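Local coordinates for protein beta-galactosidase (Trichoderma reesei, PDB 3OG2) that probably hydrolyses terminal non-reducing beta-D-galactose residues of beta-D-galactosides, as a glycoside hydrolase of family 35, at residues A897-V907 / A974-R985; I621-L631 / D640-E648. All coordinates share one frame; numbering follows the deposited sequence.

Contact 1. Residues A897-V907 / A974-R985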
loop_
_atom_site.group_PDB
_atom_site.type_symbol
_atom_site.label_atom_id
_atom_site.label_comp_id
_atom_site.label_asym_id
_atom_site.label_seq_id
_atom_site.Cartn_x
_atom_site.Cartn_y
_atom_site.Cartn_z
ATOM N N ALA A 897 8.921 16.335 -17.658
ATOM C CA ALA A 897 9.053 15.494 -16.439
ATOM C C ALA A 897 10.140 16.005 -15.508
ATOM O O ALA A 897 10.119 15.765 -14.300
ATOM C CB ALA A 897 9.358 14.067 -16.875
ATOM N N GLN A 898 11.124 16.752 -16.025
ATOM C CA GLN A 898 12.099 17.373 -15.160
ATOM C C GLN A 898 11.424 18.353 -14.185
ATOM O O GLN A 898 11.798 18.411 -13.028
ATOM C CB GLN A 898 13.149 18.097 -16.004
ATOM C CG GLN A 898 14.449 18.269 -15.209
ATOM C CD GLN A 898 15.386 19.068 -16.109
ATOM O OE1 GLN A 898 15.102 19.178 -17.310
ATOM N NE2 GLN A 898 16.448 19.602 -15.527
ATOM N N GLU A 899 10.470 19.134 -14.648
ATOM C CA GLU A 899 9.834 20.165 -13.823
ATOM C C GLU A 899 8.522 19.734 -13.221
ATOM O O GLU A 899 8.144 20.354 -12.199
ATOM C CB GLU A 899 9.600 21.462 -14.632
ATOM C CG GLU A 899 10.894 22.012 -15.239
ATOM C CD GLU A 899 11.420 21.344 -16.490
ATOM O OE1 GLU A 899 10.684 20.724 -17.307
ATOM O OE2 GLU A 899 12.669 21.400 -16.736
ATOM N N TYR A 900 7.832 18.752 -13.795
ATOM C CA TYR A 900 6.486 18.429 -13.352
ATOM C C TYR A 900 6.326 16.926 -13.161
ATOM O O TYR A 900 6.854 16.141 -13.955
ATOM C CB TYR A 900 5.413 18.827 -14.405
ATOM C CG TYR A 900 5.412 20.348 -14.564
ATOM C CD1 TYR A 900 4.596 21.104 -13.734
ATOM C CD2 TYR A 900 6.214 20.967 -15.483
ATOM C CE1 TYR A 900 4.555 22.501 -13.831
ATOM C CE2 TYR A 900 6.211 22.349 -15.608
ATOM C CZ TYR A 900 5.392 23.084 -14.783
ATOM O OH TYR A 900 5.393 24.459 -14.900
ATOM N N ASP A 901 5.529 16.592 -12.158
ATOM C CA ASP A 901 5.032 15.206 -11.964
ATOM C C ASP A 901 3.672 15.167 -12.636
ATOM O O ASP A 901 2.716 15.837 -12.171
ATOM C CB ASP A 901 4.983 14.944 -10.477
ATOM C CG ASP A 901 4.407 13.613 -10.072
ATOM O OD1 ASP A 901 3.987 12.828 -10.950
ATOM O OD2 ASP A 901 4.347 13.321 -8.850
ATOM N N ILE A 902 3.515 14.382 -13.683
ATOM C CA ILE A 902 2.268 14.322 -14.452
ATOM C C ILE A 902 1.830 12.865 -14.464
ATOM O O ILE A 902 2.278 12.108 -15.331
ATOM C CB ILE A 902 2.437 14.840 -15.895
ATOM C CG1 ILE A 902 2.992 16.273 -15.927
ATOM C CG2 ILE A 902 1.136 14.713 -16.657
ATOM C CD1 ILE A 902 3.562 16.721 -17.263
ATOM N N PRO A 903 0.979 12.417 -13.571
ATOM C CA PRO A 903 0.505 11.035 -13.582
ATOM C C PRO A 903 -0.289 10.671 -14.838
ATOM O O PRO A 903 -1.174 11.403 -15.232
ATOM C CB PRO A 903 -0.395 10.978 -12.344
ATOM C CG PRO A 903 0.127 12.069 -11.463
ATOM C CD PRO A 903 0.483 13.194 -12.418
ATOM N N LEU A 904 0.067 9.518 -15.423
ATOM C CA LEU A 904 -0.602 9.036 -16.647
ATOM C C LEU A 904 -1.300 7.723 -16.404
ATOM O O LEU A 904 -0.801 6.884 -15.613
ATOM C CB LEU A 904 0.421 8.838 -17.773
ATOM C CG LEU A 904 1.000 10.176 -18.290
ATOM C CD1 LEU A 904 2.034 9.852 -19.381
ATOM C CD2 LEU A 904 -0.078 11.109 -18.808
ATOM N N SER A 905 -2.424 7.488 -17.094
ATOM C CA SER A 905 -3.109 6.222 -16.932
ATOM C C SER A 905 -3.804 5.878 -18.226
ATOM O O SER A 905 -4.030 6.772 -19.058
ATOM C CB SER A 905 -4.195 6.292 -15.842
ATOM O OG SER A 905 -4.997 7.434 -16.098
ATOM N N PHE A 906 -4.075 4.630 -18.413
ATOM C CA PHE A 906 -4.744 4.107 -19.602
ATOM C C PHE A 906 -6.186 3.801 -19.250
ATOM O O PHE A 906 -6.409 3.069 -18.308
ATOM C CB PHE A 906 -4.063 2.854 -20.144
ATOM C CG PHE A 906 -2.669 3.145 -20.669
ATOM C CD1 PHE A 906 -1.608 3.233 -19.787
ATOM C CD2 PHE A 906 -2.467 3.317 -22.026
ATOM C CE1 PHE A 906 -0.329 3.530 -20.266
ATOM C CE2 PHE A 906 -1.189 3.625 -22.498
ATOM C CZ PHE A 906 -0.134 3.716 -21.619
ATOM N N VAL A 907 -7.138 4.362 -20.020
ATOM C CA VAL A 907 -8.545 4.213 -19.628
ATOM C C VAL A 907 -9.340 3.469 -20.683
ATOM O O VAL A 907 -9.367 3.953 -21.849
ATOM C CB VAL A 907 -9.250 5.561 -19.376
ATOM C CG1 VAL A 907 -10.714 5.407 -18.982
ATOM C CG2 VAL A 907 -8.497 6.275 -18.253
ATOM N N ALA A 974 -7.930 5.469 -24.005
ATOM C CA ALA A 974 -7.368 6.783 -24.019
ATOM C C ALA A 974 -6.302 6.888 -22.945
ATOM O O ALA A 974 -6.357 6.209 -21.930
ATOM C CB ALA A 974 -8.480 7.806 -23.788
ATOM N N LEU A 975 -5.334 7.739 -23.171
ATOM C CA LEU A 975 -4.356 8.116 -22.173
ATOM C C LEU A 975 -4.914 9.284 -21.410
ATOM O O LEU A 975 -5.300 10.261 -22.064
ATOM C CB LEU A 975 -3.084 8.360 -22.978
ATOM C CG LEU A 975 -1.801 8.598 -22.257
ATOM C CD1 LEU A 975 -1.432 7.312 -21.504
ATOM C CD2 LEU A 975 -0.721 9.038 -23.229
ATOM N N LYS A 976 -4.955 9.228 -20.117
ATOM C CA LYS A 976 -5.429 10.322 -19.265
ATOM C C LYS A 976 -4.290 10.853 -18.406
ATOM O O LYS A 976 -3.445 10.100 -17.895
ATOM C CB LYS A 976 -6.612 9.871 -18.371
ATOM C CG LYS A 976 -7.740 9.453 -19.317
ATOM C CD LYS A 976 -8.289 10.620 -20.129
ATOM C CE LYS A 976 -9.637 10.278 -20.732
ATOM N NZ LYS A 976 -10.450 11.469 -21.091
ATOM N N SER A 977 -4.281 12.170 -18.217
ATOM C CA SER A 977 -3.297 12.798 -17.343
ATOM C C SER A 977 -4.034 13.466 -16.163
ATOM O O SER A 977 -5.161 13.935 -16.309
ATOM C CB SER A 977 -2.430 13.816 -18.057
ATOM O OG SER A 977 -3.279 14.857 -18.579
ATOM N N LYS A 978 -3.361 13.500 -15.016
ATOM C CA LYS A 978 -3.863 14.296 -13.890
ATOM C C LYS A 978 -3.213 15.662 -14.000
ATOM O O LYS A 978 -2.280 15.873 -14.783
ATOM C CB LYS A 978 -3.556 13.589 -12.595
ATOM C CG LYS A 978 -4.083 12.161 -12.525
ATOM C CD LYS A 978 -5.592 12.072 -12.554
ATOM C CE LYS A 978 -6.030 10.616 -12.798
ATOM N NZ LYS A 978 -7.515 10.517 -12.734
ATOM N N SER A 979 -3.716 16.594 -13.218
ATOM C CA SER A 979 -3.190 17.972 -13.261
ATOM C C SER A 979 -1.702 17.980 -12.944
ATOM O O SER A 979 -1.272 17.356 -11.939
ATOM C CB SER A 979 -4.009 18.796 -12.252
ATOM O OG SER A 979 -3.627 20.179 -12.321
ATOM N N PRO A 980 -0.896 18.672 -13.743
ATOM C CA PRO A 980 0.555 18.618 -13.495
ATOM C C PRO A 980 0.945 19.224 -12.154
ATOM O O PRO A 980 0.414 20.270 -11.764
ATOM C CB PRO A 980 1.160 19.485 -14.624
ATOM C CG PRO A 980 0.039 20.131 -15.316
ATOM C CD PRO A 980 -1.235 19.497 -14.906
ATOM N N ILE A 981 1.881 18.584 -11.479
ATOM C CA ILE A 981 2.373 19.118 -10.202
ATOM C C ILE A 981 3.794 19.627 -10.388
ATOM O O ILE A 981 4.667 18.875 -10.763
ATOM C CB ILE A 981 2.359 17.980 -9.141
ATOM C CG1 ILE A 981 0.903 17.485 -8.996
ATOM C CG2 ILE A 981 3.008 18.449 -7.851
ATOM C CD1 ILE A 981 0.866 16.010 -8.656
ATOM N N LEU A 982 3.995 20.910 -10.113
ATOM C CA LEU A 982 5.352 21.449 -10.180
ATOM C C LEU A 982 6.151 20.834 -9.056
ATOM O O LEU A 982 5.704 20.906 -7.901
ATOM C CB LEU A 982 5.252 22.977 -10.043
ATOM C CG LEU A 982 6.581 23.722 -10.200
ATOM C CD1 LEU A 982 7.128 23.605 -11.607
ATOM C CD2 LEU A 982 6.382 25.184 -9.817
ATOM N N THR A 983 7.289 20.188 -9.384
ATOM C CA THR A 983 7.875 19.259 -8.439
ATOM C C THR A 983 9.334 19.544 -8.107
ATOM O O THR A 983 10.133 19.943 -8.978
ATOM C CB THR A 983 7.716 17.793 -8.956
ATOM O OG1 THR A 983 8.135 16.909 -7.922
ATOM C CG2 THR A 983 8.641 17.499 -10.130
ATOM N N GLY A 984 9.676 19.281 -6.835
ATOM C CA GLY A 984 11.022 19.379 -6.296
ATOM C C GLY A 984 11.566 17.989 -5.985
ATOM O O GLY A 984 12.544 17.899 -5.261
ATOM N N ARG A 985 10.944 16.929 -6.536
ATOM C CA ARG A 985 11.434 15.575 -6.328
ATOM C C ARG A 985 12.778 15.356 -6.956
ATOM O O ARG A 985 13.234 16.131 -7.830
ATOM C CB ARG A 985 10.438 14.577 -6.957
ATOM C CG ARG A 985 10.511 14.622 -8.494
ATOM C CD ARG A 985 9.384 13.758 -9.071
ATOM N NE ARG A 985 9.357 13.982 -10.532
ATOM C CZ ARG A 985 8.527 13.321 -11.332
ATOM N NH1 ARG A 985 7.682 12.405 -10.859
ATOM N NH2 ARG A 985 8.539 13.584 -12.640
HETATM O O HOH W 1 11.377 15.453 -11.892
HETATM O O HOH W 2 13.108 16.625 -10.535
HETATM O O HOH W 3 9.910 22.105 -10.862
HETATM O O HOH W 4 6.505 11.865 -8.266
HETATM O O HOH W 5 5.400 11.157 -12.587
#
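The guanidinium of Arg985 lies with one face against Asp901 CB, 3.7 Å above its plane. At its edge, in plane, are Ala897 O and two waters. Arg985 NH2 donates to Ala897 O (3.2 Å) in the plane of that carbonyl, on a lone pair, and forms a salt bridge with Glu945. One edge water accepts from Arg985 NE and bonds to Ala897 O; the other bridges Arg985 NH1 to Asp901 OD1. A further water links NH1 to OD2. Asp901 OD1 lies well out of the guanidinium plane, 3.7 Å from Arg985 NH1, a long, purely electrostatic salt bridge with no N-H pointing at the oxygen. The Tyr900 ring carries Leu982 CD1 over one face, 4.0 Å from the ring centroid. Leu982 has CG anti to its backbone N (chi1 -176°), which helps bring CD1 over the tyrosine ring. In a second CH-pi contact, Leu975 CD1 lies 3.9 Å from the centroid of the Phe906 ring, 15° off the normal.

The arrangement is a broken antiparallel strand pair in a small sheet, with segment 897-907 in the second all-beta domain of the family. Tyr900-Asp901 pairs with Ile981-Leu982, and Leu904-Val907 with Ala974-Ser977. Between them the register slips by one residue, around Pro903 and Pro980. Lys978 N bonds to Pro903 O (3.0 Å) there. Packing is tight where Val907 CG2 meets Lys976 CG at 3.4 Å.

Tyr900 reaches segment 640-648 through Glu648, and Thr983 OG1 bonds to Asp605. Strand 940-943 pairs with the other edge of strand 900-908, while Phe906 packs on Leu921 and Val923 of strand 917-923.

Contact 2. Residues I621-L631 / D640-E648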
loop_
_atom_site.group_PDB
_atom_site.type_symbol
_atom_site.label_atom_id
_atom_site.label_comp_id
_atom_site.label_asym_id
_atom_site.label_seq_id
_atom_site.Cartn_x
_atom_site.Cartn_y
_atom_site.Cartn_z
ATOM N N ILE A 621 20.732 32.812 8.836
ATOM C CA ILE A 621 20.282 32.583 7.443
ATOM C C ILE A 621 19.534 33.788 6.904
ATOM O O ILE A 621 18.648 34.354 7.553
ATOM C CB ILE A 621 19.372 31.352 7.434
ATOM C CG1 ILE A 621 20.121 30.031 7.550
ATOM C CG2 ILE A 621 18.458 31.342 6.213
ATOM C CD1 ILE A 621 21.616 29.948 7.514
ATOM N N SER A 622 19.859 34.204 5.693
ATOM C CA SER A 622 19.268 35.419 5.145
ATOM C C SER A 622 18.846 35.213 3.696
ATOM O O SER A 622 18.293 36.152 3.129
ATOM C CB SER A 622 20.233 36.602 5.174
ATOM O OG SER A 622 21.459 36.259 4.513
ATOM N N LYS A 623 19.070 34.085 3.090
ATOM C CA LYS A 623 18.687 33.814 1.695
ATOM C C LYS A 623 17.742 32.612 1.659
ATOM O O LYS A 623 17.839 31.708 2.509
ATOM C CB LYS A 623 19.935 33.578 0.832
ATOM C CG LYS A 623 20.761 34.887 0.665
ATOM C CD LYS A 623 22.014 34.497 -0.110
ATOM C CE LYS A 623 22.978 35.685 -0.216
ATOM N NZ LYS A 623 23.287 36.038 -1.630
ATOM N N LEU A 624 16.876 32.645 0.673
ATOM C CA LEU A 624 15.890 31.585 0.446
ATOM C C LEU A 624 16.011 31.025 -0.969
ATOM O O LEU A 624 16.189 31.780 -1.922
ATOM C CB LEU A 624 14.501 32.163 0.683
ATOM C CG LEU A 624 13.385 31.129 0.510
ATOM C CD1 LEU A 624 13.441 30.035 1.598
ATOM C CD2 LEU A 624 12.053 31.854 0.525
ATOM N N ALA A 625 15.895 29.715 -1.087
ATOM C CA ALA A 625 15.740 29.129 -2.409
ATOM C C ALA A 625 14.607 28.096 -2.343
ATOM O O ALA A 625 14.471 27.418 -1.305
ATOM C CB ALA A 625 17.013 28.428 -2.890
ATOM N N VAL A 626 13.867 27.962 -3.433
ATOM C CA VAL A 626 12.807 26.939 -3.559
ATOM C C VAL A 626 13.118 26.132 -4.828
ATOM O O VAL A 626 13.243 26.741 -5.884
ATOM C CB VAL A 626 11.393 27.535 -3.549
ATOM C CG1 VAL A 626 10.330 26.483 -3.813
ATOM C CG2 VAL A 626 11.116 28.253 -2.209
ATOM N N ASN A 627 13.301 24.857 -4.717
ATOM C CA ASN A 627 13.578 23.977 -5.882
ATOM C C ASN A 627 14.721 24.533 -6.707
ATOM O O ASN A 627 14.688 24.578 -7.925
ATOM C CB ASN A 627 12.345 23.760 -6.741
ATOM C CG ASN A 627 11.272 23.048 -5.926
ATOM O OD1 ASN A 627 11.527 22.472 -4.896
ATOM N ND2 ASN A 627 10.031 23.090 -6.437
ATOM N N GLY A 628 15.743 24.969 -5.972
ATOM C CA GLY A 628 16.982 25.379 -6.627
ATOM C C GLY A 628 16.947 26.807 -7.141
ATOM O O GLY A 628 17.944 27.206 -7.756
ATOM N N LYS A 629 15.895 27.574 -6.950
ATOM C CA LYS A 629 15.834 28.912 -7.507
ATOM C C LYS A 629 15.777 29.908 -6.351
ATOM O O LYS A 629 14.872 29.860 -5.504
ATOM C CB LYS A 629 14.570 29.064 -8.362
ATOM C CG LYS A 629 14.394 28.297 -9.659
ATOM C CD LYS A 629 13.041 28.567 -10.302
ATOM C CE LYS A 629 12.812 29.955 -10.871
ATOM N NZ LYS A 629 11.372 30.303 -11.133
ATOM N N GLU A 630 16.743 30.819 -6.286
ATOM C CA GLU A 630 16.736 31.814 -5.223
ATOM C C GLU A 630 15.516 32.717 -5.400
ATOM O O GLU A 630 15.108 32.984 -6.515
ATOM C CB GLU A 630 18.038 32.640 -5.210
ATOM C CG GLU A 630 18.237 33.227 -3.806
ATOM C CD GLU A 630 18.949 34.550 -3.718
ATOM O OE1 GLU A 630 19.897 34.703 -4.534
ATOM O OE2 GLU A 630 18.620 35.414 -2.863
ATOM N N LEU A 631 14.988 33.201 -4.302
ATOM C CA LEU A 631 13.959 34.242 -4.379
ATOM C C LEU A 631 13.859 35.067 -3.122
ATOM O O LEU A 631 14.269 34.690 -2.040
ATOM C CB LEU A 631 12.607 33.659 -4.705
ATOM C CG LEU A 631 11.856 32.955 -3.558
ATOM C CD1 LEU A 631 10.482 32.652 -4.078
ATOM C CD2 LEU A 631 12.651 31.745 -3.113
ATOM N N ASP A 640 8.847 36.067 10.322
ATOM C CA ASP A 640 8.546 34.981 9.369
ATOM C C ASP A 640 8.802 35.507 7.960
ATOM O O ASP A 640 8.725 36.720 7.709
ATOM C CB ASP A 640 7.097 34.546 9.531
ATOM C CG ASP A 640 6.806 34.056 10.928
ATOM O OD1 ASP A 640 7.720 33.485 11.559
ATOM O OD2 ASP A 640 5.690 34.156 11.443
ATOM N N TRP A 641 9.097 34.617 7.059
ATOM C CA TRP A 641 9.341 35.003 5.677
ATOM C C TRP A 641 8.142 34.627 4.822
ATOM O O TRP A 641 7.678 33.477 4.908
ATOM C CB TRP A 641 10.569 34.313 5.148
ATOM C CG TRP A 641 11.857 34.781 5.738
ATOM C CD1 TRP A 641 12.057 35.737 6.680
ATOM C CD2 TRP A 641 13.135 34.256 5.379
ATOM N NE1 TRP A 641 13.403 35.828 6.919
ATOM C CE2 TRP A 641 14.105 34.951 6.154
ATOM C CE3 TRP A 641 13.546 33.249 4.480
ATOM C CZ2 TRP A 641 15.475 34.672 6.037
ATOM C CZ3 TRP A 641 14.924 33.001 4.389
ATOM C CH2 TRP A 641 15.845 33.693 5.147
ATOM N N ILE A 642 7.668 35.537 3.968
ATOM C CA ILE A 642 6.565 35.191 3.066
ATOM C C ILE A 642 7.106 35.330 1.642
ATOM O O ILE A 642 7.507 36.431 1.217
ATOM C CB ILE A 642 5.327 36.050 3.269
ATOM C CG1 ILE A 642 4.855 35.941 4.731
ATOM C CG2 ILE A 642 4.226 35.613 2.312
ATOM C CD1 ILE A 642 4.811 37.330 5.328
ATOM N N ALA A 643 7.107 34.212 0.959
ATOM C CA ALA A 643 7.686 34.135 -0.391
ATOM C C ALA A 643 6.639 33.721 -1.414
ATOM O O ALA A 643 5.614 33.098 -1.069
ATOM C CB ALA A 643 8.890 33.207 -0.351
ATOM N N HIS A 644 6.935 34.059 -2.662
ATOM C CA HIS A 644 5.977 33.795 -3.741
ATOM C C HIS A 644 6.685 33.093 -4.880
ATOM O O HIS A 644 6.954 33.718 -5.915
ATOM C CB HIS A 644 5.386 35.147 -4.234
ATOM C CG HIS A 644 4.737 35.856 -3.085
ATOM N ND1 HIS A 644 3.442 35.543 -2.672
ATOM C CD2 HIS A 644 5.163 36.796 -2.221
ATOM C CE1 HIS A 644 3.101 36.273 -1.627
ATOM N NE2 HIS A 644 4.132 37.051 -1.340
ATOM N N PRO A 645 7.043 31.834 -4.704
ATOM C CA PRO A 645 7.720 31.110 -5.790
ATOM C C PRO A 645 6.851 31.087 -7.038
ATOM O O PRO A 645 5.602 31.064 -7.037
ATOM C CB PRO A 645 7.912 29.696 -5.237
ATOM C CG PRO A 645 6.981 29.599 -4.079
ATOM C CD PRO A 645 6.777 30.987 -3.531
ATOM N N ALA A 646 7.541 31.055 -8.180
ATOM C CA ALA A 646 6.884 30.905 -9.478
ATOM C C ALA A 646 6.163 29.574 -9.498
ATOM O O ALA A 646 6.747 28.546 -9.148
ATOM C CB ALA A 646 7.904 30.955 -10.619
ATOM N N ILE A 647 4.901 29.582 -9.853
ATOM C CA ILE A 647 4.122 28.356 -10.023
ATOM C C ILE A 647 3.306 28.489 -11.299
ATOM O O ILE A 647 2.327 29.219 -11.316
ATOM C CB ILE A 647 3.199 28.068 -8.811
ATOM C CG1 ILE A 647 4.007 27.988 -7.509
ATOM C CG2 ILE A 647 2.320 26.839 -9.064
ATOM C CD1 ILE A 647 3.142 28.139 -6.284
ATOM N N GLU A 648 3.723 27.839 -12.354
ATOM C CA GLU A 648 2.928 27.785 -13.578
ATOM C C GLU A 648 2.427 26.353 -13.694
ATOM O O GLU A 648 3.253 25.419 -13.620
ATOM C CB GLU A 648 3.814 28.138 -14.754
ATOM C CG GLU A 648 4.552 29.470 -14.564
ATOM C CD GLU A 648 3.781 30.502 -15.381
ATOM O OE1 GLU A 648 4.363 31.104 -16.310
ATOM O OE2 GLU A 648 2.588 30.593 -14.999
HETATM O O HOH W 6 10.280 31.425 -8.099
#
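Trp641 packs against the chain at Ile621-Leu624 in a mixed beta-sheet. Here strands 623-626 and 629-635 form a hairpin closed by a type I' turn from Val626 to Lys629. Strand 641-643 lies beyond strand 629-635, so its axis is 10.0 Å from that of strand 623-626. Side chains bridge this distance, and no direct hydrogen bond joins the two segments.

From CB, the Trp641 side chain runs toward 621-631 with CG anti to its own carbonyl carbon (chi1 -70°). Trp641 CE3 comes first, 4.1 Å from Leu624 CB. Trp641 CZ3 lies 3.8 Å from Leu624 CB and has Lys623 O at the ring edge. Trp641 CH2 meets Ile621 CG2 at 3.7 Å, the two side chains crossing at about a right angle. Trp641 CZ2 has Ile621 O at the ring edge, near its plane. The indole is also stacked with Tyr633.

Farther along, Leu624 CD2 and Leu631 CD1 both touch Ala643 CB. Leu631 CD1 goes on to the backbone, 3.6 Å from Pro645 N. Val626 CG1 packs more loosely on Pro645 CB. At the end, a water takes a hydrogen bond from Ala646 N (2.8 Å) and a weak one from Lys629 NZ (3.4 Å).

Overall arrangement
Contact 2 closes before contact 1 opens along the chain. Their centres are 24 Å apart, on the same side of the chain's centre. They share no sheet. Contact 2 belongs to the eight-stranded mixed sheet that includes strands 599-605 and 612-615. Contact 1 lies in the small antiparallel sheet built on strand 900-908. The two nevertheless touch. Tyr900 OH probably bonds to Glu648 O at 2.7 Å, and Leu982 CD2 packs on Ala646 O at 3.4 Å. Gly984 CA also meets Asn627 OD1 at the hairpin turn, and Gly984 N bonds to Asp605, in strand 599-605 of the contact 2 sheet. These touches join two all-beta parts of the enzyme. Both contacts lie away from the galactose-binding residues.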